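Local coordinates for protein heat-inducible transcription repressor HrcA (Thermotoga maritima, PDB 1STZ) that probably binds DNA as a negative regulator of the class I heat-shock operons grpE-dnaK-dnaJ and groELS, at residues A[35-39]-A[74-78]; A[64-68]-A[80-86]; A[127-132]-A[316-321]; A[249-253]-A[283-287]; A[267-273]-A[288-293]. All blocks are in the same frame, centred on the assembly; numbering follows the deposited sequence.

Interaction 1. Residues A[35-39]-A[74-78]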
# COMPACT_ATOMS: atom_id res chain seq x y z
N LYS A 35 -16.85 25.35 -10.84
CA LYS A 35 -17.75 26.48 -11.02
C LYS A 35 -17.17 27.43 -12.07
O LYS A 35 -15.96 27.46 -12.28
CB LYS A 35 -17.97 27.20 -9.69
CG LYS A 35 -18.82 26.42 -8.69
CD LYS A 35 -19.55 27.33 -7.69
CE LYS A 35 -20.76 28.03 -8.31
NZ LYS A 35 -21.73 28.50 -7.27
N PRO A 36 -18.02 28.20 -12.73
CA PRO A 36 -17.53 29.19 -13.69
C PRO A 36 -16.47 30.11 -13.06
O PRO A 36 -16.65 30.51 -11.92
CB PRO A 36 -18.79 29.97 -14.08
CG PRO A 36 -19.92 29.04 -13.79
CD PRO A 36 -19.49 28.21 -12.63
N VAL A 37 -15.39 30.38 -13.78
CA VAL A 37 -14.25 31.14 -13.27
C VAL A 37 -14.22 32.56 -13.82
O VAL A 37 -14.09 32.76 -15.03
CB VAL A 37 -12.92 30.44 -13.61
CG1 VAL A 37 -11.75 31.21 -13.02
CG2 VAL A 37 -12.92 28.98 -13.12
N SER A 38 -14.34 33.54 -12.93
CA SER A 38 -14.34 34.94 -13.32
C SER A 38 -12.94 35.52 -13.43
O SER A 38 -11.97 34.90 -13.01
CB SER A 38 -15.14 35.75 -12.31
OG SER A 38 -14.47 35.78 -11.06
N SER A 39 -12.84 36.72 -14.00
CA SER A 39 -11.58 37.46 -14.07
C SER A 39 -10.99 37.67 -12.67
O SER A 39 -9.79 37.47 -12.44
CB SER A 39 -11.81 38.82 -14.74
OG SER A 39 -12.74 39.60 -14.00
N SER A 74 -23.60 34.59 -16.07
CA SER A 74 -22.53 34.60 -15.07
C SER A 74 -21.29 35.32 -15.60
O SER A 74 -20.98 35.23 -16.79
CB SER A 74 -22.20 33.17 -14.62
OG SER A 74 -20.81 32.93 -14.52
N ALA A 75 -20.60 36.04 -14.73
CA ALA A 75 -19.33 36.69 -15.07
C ALA A 75 -18.23 35.65 -15.32
O ALA A 75 -17.25 35.93 -16.00
CB ALA A 75 -18.91 37.68 -13.97
N GLY A 76 -18.41 34.45 -14.77
CA GLY A 76 -17.46 33.37 -14.94
C GLY A 76 -17.59 32.60 -16.25
O GLY A 76 -18.60 32.69 -16.95
N ARG A 77 -16.55 31.84 -16.56
CA ARG A 77 -16.47 31.09 -17.80
C ARG A 77 -16.11 29.64 -17.51
O ARG A 77 -15.60 29.31 -16.44
CB ARG A 77 -15.46 31.74 -18.74
CG ARG A 77 -15.80 33.19 -19.13
CD ARG A 77 -17.12 33.31 -19.88
NE ARG A 77 -17.41 34.64 -20.43
CZ ARG A 77 -18.08 35.60 -19.80
NH1 ARG A 77 -18.50 35.44 -18.55
NH2 ARG A 77 -18.32 36.75 -20.42
N ILE A 78 -16.38 28.77 -18.48
CA ILE A 78 -16.15 27.34 -18.33
C ILE A 78 -15.38 26.85 -19.55
O ILE A 78 -15.71 27.25 -20.67
CB ILE A 78 -17.52 26.61 -18.22
CG1 ILE A 78 -18.13 26.85 -16.85
CG2 ILE A 78 -17.39 25.11 -18.47
CD1 ILE A 78 -19.53 26.24 -16.68

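Interaction 2. Residues A[64-68]-A[80-86]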
# COMPACT_ATOMS: atom_id res chain seq x y z
N TYR A 64 -13.78 34.02 -28.03
CA TYR A 64 -13.84 34.22 -29.46
C TYR A 64 -13.16 33.07 -30.22
O TYR A 64 -13.62 32.68 -31.30
CB TYR A 64 -13.21 35.58 -29.83
CG TYR A 64 -13.22 35.90 -31.30
CD1 TYR A 64 -14.27 36.61 -31.87
CD2 TYR A 64 -12.19 35.49 -32.13
CE1 TYR A 64 -14.28 36.91 -33.23
CE2 TYR A 64 -12.18 35.78 -33.50
CZ TYR A 64 -13.24 36.47 -34.04
OH TYR A 64 -13.24 36.75 -35.38
N LEU A 65 -12.09 32.51 -29.65
CA LEU A 65 -11.35 31.41 -30.28
C LEU A 65 -11.87 30.04 -29.88
O LEU A 65 -11.37 29.02 -30.35
CB LEU A 65 -9.87 31.52 -29.94
CG LEU A 65 -9.17 32.78 -30.46
CD1 LEU A 65 -7.72 32.78 -30.01
CD2 LEU A 65 -9.27 32.89 -31.97
N GLY A 66 -12.88 30.01 -29.01
CA GLY A 66 -13.62 28.79 -28.70
C GLY A 66 -13.07 27.95 -27.56
O GLY A 66 -13.43 26.78 -27.45
N TYR A 67 -12.20 28.53 -26.74
CA TYR A 67 -11.55 27.82 -25.62
C TYR A 67 -12.43 27.74 -24.38
O TYR A 67 -12.25 26.84 -23.55
CB TYR A 67 -10.22 28.50 -25.26
CG TYR A 67 -9.13 28.25 -26.28
CD1 TYR A 67 -8.66 29.28 -27.09
CD2 TYR A 67 -8.59 26.99 -26.44
CE1 TYR A 67 -7.66 29.04 -28.03
CE2 TYR A 67 -7.59 26.74 -27.37
CZ TYR A 67 -7.13 27.76 -28.15
OH TYR A 67 -6.16 27.49 -29.07
N ILE A 68 -13.36 28.69 -24.25
CA ILE A 68 -14.25 28.80 -23.10
C ILE A 68 -15.63 29.31 -23.50
O ILE A 68 -15.78 29.94 -24.54
CB ILE A 68 -13.65 29.74 -22.04
CG1 ILE A 68 -13.47 31.16 -22.60
CG2 ILE A 68 -12.32 29.20 -21.53
CD1 ILE A 68 -13.02 32.18 -21.55
N THR A 80 -14.33 24.83 -22.80
CA THR A 80 -14.87 23.92 -23.80
C THR A 80 -13.99 22.71 -23.90
O THR A 80 -12.97 22.62 -23.22
CB THR A 80 -14.92 24.63 -25.16
OG1 THR A 80 -13.59 24.93 -25.58
CG2 THR A 80 -15.64 25.98 -25.07
N ASP A 81 -14.36 21.76 -24.74
CA ASP A 81 -13.49 20.60 -25.01
C ASP A 81 -12.15 21.06 -25.58
O ASP A 81 -11.12 20.45 -25.31
CB ASP A 81 -14.15 19.60 -25.96
CG ASP A 81 -15.32 18.89 -25.32
OD1 ASP A 81 -15.45 18.95 -24.08
OD2 ASP A 81 -16.18 18.25 -25.97
N LYS A 82 -12.16 22.14 -26.36
CA LYS A 82 -10.93 22.70 -26.90
C LYS A 82 -10.03 23.23 -25.77
O LYS A 82 -8.83 23.02 -25.77
CB LYS A 82 -11.25 23.79 -27.92
CG LYS A 82 -10.05 24.22 -28.71
CD LYS A 82 -10.38 25.42 -29.55
CE LYS A 82 -9.26 25.79 -30.49
NZ LYS A 82 -9.61 27.04 -31.22
N GLY A 83 -10.63 23.91 -24.81
CA GLY A 83 -9.89 24.40 -23.66
C GLY A 83 -9.36 23.31 -22.78
O GLY A 83 -8.27 23.43 -22.24
N LEU A 84 -10.12 22.24 -22.61
CA LEU A 84 -9.62 21.08 -21.87
C LEU A 84 -8.43 20.44 -22.57
O LEU A 84 -7.48 20.05 -21.92
CB LEU A 84 -10.73 20.06 -21.63
CG LEU A 84 -11.84 20.57 -20.74
CD1 LEU A 84 -13.02 19.57 -20.77
CD2 LEU A 84 -11.36 20.79 -19.33
N ARG A 85 -8.49 20.32 -23.90
CA ARG A 85 -7.39 19.77 -24.70
C ARG A 85 -6.17 20.66 -24.57
O ARG A 85 -5.08 20.16 -24.40
CB ARG A 85 -7.81 19.63 -26.16
CG ARG A 85 -6.70 19.35 -27.19
CD ARG A 85 -5.82 18.13 -26.96
NE ARG A 85 -6.56 16.88 -27.00
CZ ARG A 85 -6.02 15.68 -26.85
NH1 ARG A 85 -4.72 15.52 -26.68
NH2 ARG A 85 -6.80 14.62 -26.91
N PHE A 86 -6.36 21.97 -24.63
CA PHE A 86 -5.23 22.90 -24.48
C PHE A 86 -4.56 22.67 -23.14
O PHE A 86 -3.36 22.58 -23.07
CB PHE A 86 -5.70 24.35 -24.60
CG PHE A 86 -4.63 25.36 -24.27
CD1 PHE A 86 -3.77 25.81 -25.25
CD2 PHE A 86 -4.47 25.82 -22.96
CE1 PHE A 86 -2.77 26.74 -24.94
CE2 PHE A 86 -3.49 26.75 -22.65
CZ PHE A 86 -2.64 27.21 -23.64
O HOH W 1 -6.88 28.85 -31.75

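Interaction 3. Residues A[127-132]-A[316-321]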
# COMPACT_ATOMS: atom_id res chain seq x y z
N LEU A 127 -5.74 1.58 -10.44
CA LEU A 127 -5.96 2.61 -11.43
C LEU A 127 -7.31 3.33 -11.19
O LEU A 127 -7.36 4.55 -11.20
CB LEU A 127 -5.95 1.99 -12.84
CG LEU A 127 -5.44 2.74 -14.08
CD1 LEU A 127 -6.08 2.21 -15.36
CD2 LEU A 127 -5.55 4.21 -14.03
N ALA A 128 -8.38 2.57 -11.01
CA ALA A 128 -9.72 3.12 -10.74
C ALA A 128 -9.73 3.94 -9.46
O ALA A 128 -10.28 5.04 -9.41
CB ALA A 128 -10.75 1.99 -10.62
N ARG A 129 -9.14 3.39 -8.41
CA ARG A 129 -9.11 4.07 -7.12
C ARG A 129 -8.37 5.40 -7.14
O ARG A 129 -8.88 6.39 -6.62
CB ARG A 129 -8.48 3.17 -6.07
CG ARG A 129 -8.47 3.79 -4.70
CD ARG A 129 -8.34 2.79 -3.60
NE ARG A 129 -7.19 1.90 -3.80
CZ ARG A 129 -6.64 1.15 -2.84
NH1 ARG A 129 -7.11 1.18 -1.59
NH2 ARG A 129 -5.60 0.36 -3.14
N LEU A 130 -7.20 5.44 -7.76
CA LEU A 130 -6.34 6.62 -7.74
C LEU A 130 -6.81 7.74 -8.66
O LEU A 130 -6.43 8.88 -8.48
CB LEU A 130 -4.91 6.23 -8.13
CG LEU A 130 -4.19 5.24 -7.24
CD1 LEU A 130 -2.73 5.14 -7.66
CD2 LEU A 130 -4.31 5.62 -5.76
N THR A 131 -7.62 7.42 -9.67
CA THR A 131 -8.13 8.41 -10.60
C THR A 131 -9.62 8.69 -10.45
O THR A 131 -10.16 9.49 -11.21
CB THR A 131 -7.90 7.94 -12.03
OG1 THR A 131 -8.64 6.73 -12.26
CG2 THR A 131 -6.45 7.61 -12.27
N GLU A 132 -10.29 8.02 -9.52
CA GLU A 132 -11.74 8.08 -9.39
C GLU A 132 -12.42 7.87 -10.73
O GLU A 132 -13.33 8.62 -11.11
CB GLU A 132 -12.17 9.42 -8.78
CG GLU A 132 -11.57 9.71 -7.40
CD GLU A 132 -11.68 11.19 -7.02
OE1 GLU A 132 -11.63 12.06 -7.92
OE2 GLU A 132 -11.79 11.48 -5.80
N ARG A 316 -2.67 13.93 -13.15
CA ARG A 316 -2.70 12.77 -12.25
C ARG A 316 -3.11 11.52 -13.03
O ARG A 316 -2.45 10.49 -12.93
CB ARG A 316 -3.63 13.03 -11.05
CG ARG A 316 -3.83 11.86 -10.09
CD ARG A 316 -5.15 11.89 -9.33
NE ARG A 316 -6.32 11.92 -10.21
CZ ARG A 316 -7.58 12.17 -9.84
NH1 ARG A 316 -7.87 12.43 -8.58
NH2 ARG A 316 -8.56 12.19 -10.74
N ASN A 317 -4.15 11.63 -13.85
CA ASN A 317 -4.69 10.47 -14.56
C ASN A 317 -3.69 9.90 -15.58
O ASN A 317 -3.58 8.68 -15.73
CB ASN A 317 -6.00 10.80 -15.28
CG ASN A 317 -7.13 11.14 -14.33
OD1 ASN A 317 -7.00 11.02 -13.12
ND2 ASN A 317 -8.24 11.58 -14.88
N HIS A 318 -3.00 10.80 -16.28
CA HIS A 318 -1.97 10.42 -17.25
C HIS A 318 -0.84 9.69 -16.55
O HIS A 318 -0.40 8.64 -17.00
CB HIS A 318 -1.38 11.63 -17.98
CG HIS A 318 -0.33 11.25 -18.97
ND1 HIS A 318 1.01 11.37 -18.71
CD2 HIS A 318 -0.43 10.70 -20.20
CE1 HIS A 318 1.70 10.92 -19.74
NE2 HIS A 318 0.85 10.51 -20.66
N ARG A 319 -0.38 10.26 -15.45
CA ARG A 319 0.73 9.68 -14.71
C ARG A 319 0.42 8.28 -14.19
O ARG A 319 1.23 7.38 -14.31
CB ARG A 319 1.06 10.60 -13.55
CG ARG A 319 2.15 10.14 -12.62
CD ARG A 319 1.94 10.66 -11.21
NE ARG A 319 1.61 12.07 -11.26
CZ ARG A 319 0.75 12.71 -10.48
NH1 ARG A 319 0.10 12.12 -9.49
NH2 ARG A 319 0.55 14.00 -10.70
N VAL A 320 -0.75 8.12 -13.58
CA VAL A 320 -1.15 6.87 -12.99
C VAL A 320 -1.38 5.81 -14.07
O VAL A 320 -0.99 4.67 -13.89
CB VAL A 320 -2.43 7.04 -12.13
CG1 VAL A 320 -2.97 5.71 -11.70
CG2 VAL A 320 -2.14 7.86 -10.93
N PHE A 321 -1.95 6.22 -15.20
CA PHE A 321 -2.33 5.31 -16.28
C PHE A 321 -1.09 4.79 -16.93
O PHE A 321 -0.91 3.60 -17.07
CB PHE A 321 -3.20 6.04 -17.28
CG PHE A 321 -3.81 5.17 -18.36
CD1 PHE A 321 -5.06 4.61 -18.17
CD2 PHE A 321 -3.20 5.02 -19.60
CE1 PHE A 321 -5.67 3.87 -19.17
CE2 PHE A 321 -3.80 4.28 -20.61
CZ PHE A 321 -5.03 3.69 -20.39

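Interaction 4. Residues A[249-253]-A[283-287]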
# COMPACT_ATOMS: atom_id res chain seq x y z
N ASP A 249 -25.71 9.76 -18.37
CA ASP A 249 -24.34 9.64 -18.83
C ASP A 249 -23.82 8.24 -18.51
O ASP A 249 -23.20 7.60 -19.36
CB ASP A 249 -23.40 10.64 -18.16
CG ASP A 249 -23.68 12.09 -18.55
OD1 ASP A 249 -24.12 12.37 -19.70
OD2 ASP A 249 -23.45 13.04 -17.75
N ILE A 250 -24.08 7.78 -17.29
CA ILE A 250 -23.54 6.51 -16.83
C ILE A 250 -24.17 5.30 -17.53
O ILE A 250 -23.44 4.39 -17.95
CB ILE A 250 -23.67 6.39 -15.29
CG1 ILE A 250 -22.80 7.47 -14.62
CG2 ILE A 250 -23.19 5.02 -14.83
CD1 ILE A 250 -23.12 7.70 -13.15
N ARG A 251 -25.48 5.30 -17.67
CA ARG A 251 -26.17 4.29 -18.48
C ARG A 251 -25.60 4.30 -19.90
O ARG A 251 -25.34 3.25 -20.45
CB ARG A 251 -27.66 4.56 -18.55
CG ARG A 251 -28.41 4.29 -17.28
CD ARG A 251 -29.83 4.80 -17.32
NE ARG A 251 -30.61 4.31 -16.20
CZ ARG A 251 -31.76 4.84 -15.80
NH1 ARG A 251 -32.31 5.86 -16.43
NH2 ARG A 251 -32.39 4.31 -14.76
N ASN A 252 -25.39 5.48 -20.47
CA ASN A 252 -24.84 5.57 -21.84
C ASN A 252 -23.48 4.91 -21.92
O ASN A 252 -23.20 4.22 -22.88
CB ASN A 252 -24.75 7.01 -22.33
CG ASN A 252 -26.12 7.61 -22.63
OD1 ASN A 252 -27.08 6.90 -22.87
ND2 ASN A 252 -26.19 8.95 -22.61
N LEU A 253 -22.65 5.12 -20.92
CA LEU A 253 -21.31 4.55 -20.93
C LEU A 253 -21.38 3.03 -20.89
O LEU A 253 -20.72 2.35 -21.68
CB LEU A 253 -20.52 5.06 -19.75
CG LEU A 253 -18.99 5.19 -19.77
CD1 LEU A 253 -18.41 4.45 -18.65
CD2 LEU A 253 -18.34 4.81 -21.08
N LYS A 283 -23.48 10.71 -26.92
CA LYS A 283 -23.94 10.18 -25.64
C LYS A 283 -22.84 10.12 -24.57
O LYS A 283 -23.13 10.09 -23.38
CB LYS A 283 -24.55 8.79 -25.84
CG LYS A 283 -25.92 8.84 -26.47
CD LYS A 283 -26.56 7.45 -26.53
CE LYS A 283 -28.05 7.50 -26.89
NZ LYS A 283 -28.57 8.89 -27.07
N LEU A 284 -21.59 10.13 -25.02
CA LEU A 284 -20.44 10.07 -24.15
C LEU A 284 -19.66 11.41 -24.05
O LEU A 284 -18.54 11.44 -23.54
CB LEU A 284 -19.52 8.94 -24.61
CG LEU A 284 -20.18 7.55 -24.77
CD1 LEU A 284 -19.26 6.57 -25.44
CD2 LEU A 284 -20.59 7.00 -23.40
N GLU A 285 -20.30 12.50 -24.43
CA GLU A 285 -19.67 13.84 -24.48
C GLU A 285 -19.17 14.36 -23.14
O GLU A 285 -18.31 15.23 -23.12
CB GLU A 285 -20.64 14.90 -25.03
CG GLU A 285 -20.55 15.14 -26.52
CD GLU A 285 -21.24 16.45 -26.95
OE1 GLU A 285 -22.43 16.66 -26.58
OE2 GLU A 285 -20.60 17.26 -27.65
N LYS A 286 -19.73 13.86 -22.05
CA LYS A 286 -19.34 14.26 -20.68
C LYS A 286 -18.06 13.64 -20.16
O LYS A 286 -17.58 14.04 -19.10
CB LYS A 286 -20.44 13.93 -19.68
CG LYS A 286 -21.76 14.57 -20.02
CD LYS A 286 -21.82 16.01 -19.62
CE LYS A 286 -22.93 16.20 -18.59
NZ LYS A 286 -22.63 15.52 -17.32
N PHE A 287 -17.52 12.66 -20.90
CA PHE A 287 -16.37 11.85 -20.46
C PHE A 287 -15.06 12.24 -21.15
O PHE A 287 -15.07 12.91 -22.18
CB PHE A 287 -16.64 10.38 -20.80
CG PHE A 287 -17.78 9.79 -20.02
CD1 PHE A 287 -19.07 9.75 -20.55
CD2 PHE A 287 -17.57 9.26 -18.77
CE1 PHE A 287 -20.12 9.21 -19.84
CE2 PHE A 287 -18.64 8.72 -18.03
CZ PHE A 287 -19.89 8.68 -18.57
O HOH W 2 -22.24 12.07 -21.86
O HOH W 3 -25.68 11.36 -21.58

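Interaction 5. Residues A[267-273]-A[288-293]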
# COMPACT_ATOMS: atom_id res chain seq x y z
N VAL A 267 -8.57 3.61 -29.44
CA VAL A 267 -7.19 3.41 -29.09
C VAL A 267 -6.29 3.82 -30.27
O VAL A 267 -6.53 3.45 -31.42
CB VAL A 267 -6.94 1.95 -28.53
CG1 VAL A 267 -7.19 0.88 -29.60
CG2 VAL A 267 -5.53 1.83 -27.94
N GLY A 268 -5.29 4.64 -29.98
CA GLY A 268 -4.35 5.14 -30.96
C GLY A 268 -2.97 4.50 -30.83
O GLY A 268 -2.85 3.35 -30.41
N GLU A 269 -1.94 5.25 -31.23
CA GLU A 269 -0.54 4.84 -31.10
C GLU A 269 0.04 5.35 -29.79
O GLU A 269 0.24 6.56 -29.61
CB GLU A 269 0.31 5.40 -32.24
CG GLU A 269 -0.25 5.21 -33.65
CD GLU A 269 0.10 6.37 -34.58
OE1 GLU A 269 -0.09 7.55 -34.18
OE2 GLU A 269 0.57 6.10 -35.72
N GLY A 270 0.32 4.44 -28.87
CA GLY A 270 0.74 4.80 -27.53
C GLY A 270 -0.42 5.29 -26.70
O GLY A 270 -1.58 5.10 -27.04
N ILE A 271 -0.10 5.93 -25.59
CA ILE A 271 -1.12 6.41 -24.68
C ILE A 271 -1.71 7.73 -25.20
O ILE A 271 -0.97 8.63 -25.54
CB ILE A 271 -0.51 6.57 -23.27
CG1 ILE A 271 -0.05 5.20 -22.76
CG2 ILE A 271 -1.51 7.23 -22.33
CD1 ILE A 271 0.73 5.25 -21.48
N THR A 272 -3.04 7.80 -25.28
CA THR A 272 -3.75 9.03 -25.66
C THR A 272 -4.93 9.28 -24.74
O THR A 272 -5.39 8.38 -24.00
CB THR A 272 -4.29 8.96 -27.12
OG1 THR A 272 -5.17 7.84 -27.27
CG2 THR A 272 -3.18 8.71 -28.17
N VAL A 273 -5.45 10.50 -24.81
CA VAL A 273 -6.73 10.82 -24.22
C VAL A 273 -7.68 11.34 -25.30
O VAL A 273 -7.26 12.01 -26.22
CB VAL A 273 -6.59 11.85 -23.04
CG1 VAL A 273 -6.28 13.26 -23.56
CG2 VAL A 273 -7.84 11.85 -22.21
N ALA A 288 -13.96 11.84 -20.52
CA ALA A 288 -12.67 11.68 -21.14
C ALA A 288 -12.27 10.19 -21.00
O ALA A 288 -12.60 9.54 -19.98
CB ALA A 288 -11.66 12.55 -20.46
N VAL A 289 -11.58 9.65 -22.00
CA VAL A 289 -11.02 8.30 -21.93
C VAL A 289 -9.53 8.30 -22.20
O VAL A 289 -9.11 8.77 -23.23
CB VAL A 289 -11.52 7.36 -23.04
CG1 VAL A 289 -11.57 5.91 -22.53
CG2 VAL A 289 -12.77 7.83 -23.65
N PHE A 290 -8.76 7.73 -21.30
CA PHE A 290 -7.38 7.36 -21.57
C PHE A 290 -7.36 5.94 -22.09
O PHE A 290 -8.05 5.07 -21.58
CB PHE A 290 -6.51 7.44 -20.33
CG PHE A 290 -6.07 8.83 -19.99
CD1 PHE A 290 -6.87 9.65 -19.25
CD2 PHE A 290 -4.86 9.32 -20.43
CE1 PHE A 290 -6.47 10.95 -18.94
CE2 PHE A 290 -4.46 10.62 -20.12
CZ PHE A 290 -5.26 11.42 -19.37
N SER A 291 -6.60 5.70 -23.13
CA SER A 291 -6.46 4.37 -23.65
C SER A 291 -5.02 4.09 -24.03
O SER A 291 -4.22 5.01 -24.28
CB SER A 291 -7.41 4.17 -24.82
OG SER A 291 -7.04 4.98 -25.93
N GLY A 292 -4.70 2.81 -24.07
CA GLY A 292 -3.37 2.33 -24.40
C GLY A 292 -3.37 0.80 -24.37
O GLY A 292 -4.35 0.18 -23.98
N LYS A 293 -2.26 0.19 -24.76
CA LYS A 293 -2.14 -1.26 -24.74
C LYS A 293 -1.04 -1.69 -23.81
O LYS A 293 -0.09 -0.95 -23.60
CB LYS A 293 -1.86 -1.78 -26.14
CG LYS A 293 -2.86 -1.37 -27.18
CD LYS A 293 -2.68 -2.18 -28.44
CE LYS A 293 -3.54 -1.68 -29.58
NZ LYS A 293 -2.92 -0.52 -30.24
O HOH W 4 -3.92 1.27 -31.83
O HOH W 5 -4.56 5.28 -27.00
O HOH W 6 -8.15 7.34 -25.98

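Interaction 1. Residues A[35-39]-A[74-78]
Pro36 lays its ring against the loop 74-78, and the ring can be followed outward atom by atom. Its CB sits 3.6 Å from Ser74 OG and equally near the carbonyl carbon of Gly76. CG, at the far end of the ring, meets the CD1 methyl of Ile78 at 4.0 Å, the two side chains lying side by side and pointing the same way. Ile78 makes its half of this touch with CG1 anti to its own carbonyl carbon (chi1 -75°), which also carries CG1 past Pro36 CA. Next door, Val37 and Arg77 form a single antiparallel hydrogen-bonded bridge, Val37 N to Arg77 O at 2.9 Å and Arg77 N to Val37 O at 3.0 Å. The arrangement is consistent with a winged helix-turn-helix: the loop between helix 17-33 and helix 39-45 bridges to the wing at one point, just before strand 78-79. Gly76 fits tightly here: its CA lies 3.4 Å from Val37 O, where a CB would run into Pro36 C. Arg77 bends back on its own segment, NH1 donating to Gly76 O at 3.2 Å from above the carbonyl plane, and Ser38 OG caps the following helix at Arg41 N.

Interaction 2. Residues A[64-68]-A[80-86]
Tyr67, Lys82 and Thr80 carry this contact, which joins the end of helix 52-64 to the start of helix 81-94 across the base of the wing of what is, by its topology, probably a winged helix-turn-helix domain. The first helix closes in a Schellman motif at Gly66, whose phi is positive; the second is opened by Thr80 as its N-cap. Thr80 puts OG1 between its backbone N and carbonyl carbon (chi1 64°), and from there the hydroxyl does two jobs. It donates to Gly66 O at 2.6 Å, in the carbonyl plane and on a lone pair, and accepts the capping bond from Gly83 N at 3.2 Å. Thr80 N also bonds to Tyr67 O, so both helix ends are pinned by one residue. Lys82 runs fully extended over one face of the Tyr67 ring. Its CD makes a CH-pi contact with the ring, and NZ stands 4.4 Å from the ring centroid, 24° off the normal, a cation-pi contact. The same NZ donates to Leu65 O at 2.8 Å, nearly along the C=O axis, so the ammonium is probably stabilised by both. Gly83 CA lies at the ring edge, and Phe86 CB touches Tyr67 CE2 at 4.1 Å. A water sits 3.1 Å from Tyr67 OH and takes a weak bond from Lys82 NZ.

Interaction 3. Residues A[127-132]-A[316-321]
Arg316 spreads its guanidinium over the backbone of Thr131, whose CA lies 3.6 Å above the plane, offset toward the rim. A bend at chi3 (57°) turns the group back to Asn317, and NE and NH2 both grip Asn317 OD1 side-on, each at 3.1 Å. The amide is fixed at its other end too, ND2 donating to Thr312 OG1. That locked OD1 packs 3.4 Å from Thr131 CB. The axes of 127-131 and 316-321 pass 9.9 Å apart, running nearly antiparallel at 159°, and both helices touch strand 299-309. Further along, Leu127 forks across the partner helix, CD2 to Val320 CG1 at 3.8 Å and CD1 to Phe321 CD1, while Leu130 crosses Val320 at about a right angle. Thr131 OG1 and Thr131 N reach Leu127 O from opposite faces of its plane. The second subunit adds to the contact: Leu130 packs on its Leu182, and Arg319 forms a salt bridge with Glu180 of that subunit. Glu132 OE1 is a long 3.8 Å from Arg316 NH1, and no hydrogen bond crosses between the segments, so apolar packing and the guanidinium lying on the Thr131 backbone hold them, the charge pair probably adding only a weak pull.

Interaction 4. Residues A[249-253]-A[283-287]
The type I turn Leu284-Phe287, which leads into strand 287-296 of the five-stranded antiparallel sheet, is clasped against helix 247-256 of the same C-terminal domain. Asp249 and Lys286 form the charged side of the clasp: Lys286 NZ meets Asp249 OD2 at 2.6 Å, on the syn side and 17° out of the carboxylate plane. The lysine chain folds over the acid to reach it, with Lys286 CG only 3.2 Å from Asp249 OD1. Both ends have second partners, Thr246 N for OD2 and Thr244 O for NZ. A leucine in place of Lys286 would probably leave the buried carboxylate without its positive mate and take this donor from Thr244 O. The apolar side is built on Phe287, pointed at the helix with CG anti to its carbonyl carbon (chi1 -66°). Leu253 CG rests over one face of the ring, 4.1 Å from the centroid, and Asp249 O lies at the edge, 3.5 Å from Phe287 CE1. Leu284 CD2 tucks against Leu253 CA at 3.6 Å. Asn252, crossing the Lys283 chain at about a right angle, gives a weak ND2 bond to Lys283 O. One water donates to Asp249 OD1 at 2.9 Å and to Lys283 O at 2.7 Å while accepting from Lys286 N.

Interaction 5. Residues A[267-273]-A[288-293]
Phe290 holds CG anti to its carbonyl carbon (chi1 -80°), and Val273 places CG2 anti to its backbone N, leaving CG1 between N and the carbonyl carbon (chi1 73°); together these settings slide the valine methyl over the ring. Val273 CG2 stands 3.8 Å from the ring centroid and 14° off the normal, a CH-pi contact. Ile271 CG2 comes to the edge of the same ring. Val273 and Phe290 face each other across a beta hairpin, strand 272-275 against strand 287-296, as a non-hydrogen-bonded pair; Thr272 and Ser291 are hydrogen-bonded, Thr272 N to Ser291 O at 3.2 Å and Ser291 N to Thr272 O at 3.1 Å. Helix 314-334 touches the Phe290 ring through Asn317. With alanine at Phe290, the Val273 methyl would probably lose the ring face it rests on and Asn317 a neighbour. On the side of Thr272 and Ser291, hydroxyls and water meet. One water lies 2.7 Å from Ser291 OG and 2.6 Å from Thr272 OG1, while also accepting from Gly268 N and donating to Gly270 O. Lys293 NZ donates a hydrogen bond to a further water, which donates to Gly268 O. Val267 packs directly, its CA 3.5 Å from Ser291 OG and its CG2 beside Gly292 N. Water thus links the polar groups of loop and strand alongside the direct packing of Val267 on Ser291.

From the N terminus, interaction 1 joins the loop after helix 17-33 to the wing, and interaction 2 ties the start of the wing to the helix that follows it. Their segments alternate, so the two loops cross, and they touch through Ile68 against Arg77 and Ile78. Interaction 3 then spans almost the whole C-terminal domain, from helix 116-131 to helix 314-334. Within that long loop lie interactions 4 and 5, which cross one another and whose second segments adjoin at 287/288. Interaction 5 packs on interaction 3 through Phe321 and Asn317 against Phe290. One link from the N-terminal part to this core is a weak bond from Arg85 of interaction 2 to Val273 O of interaction 5.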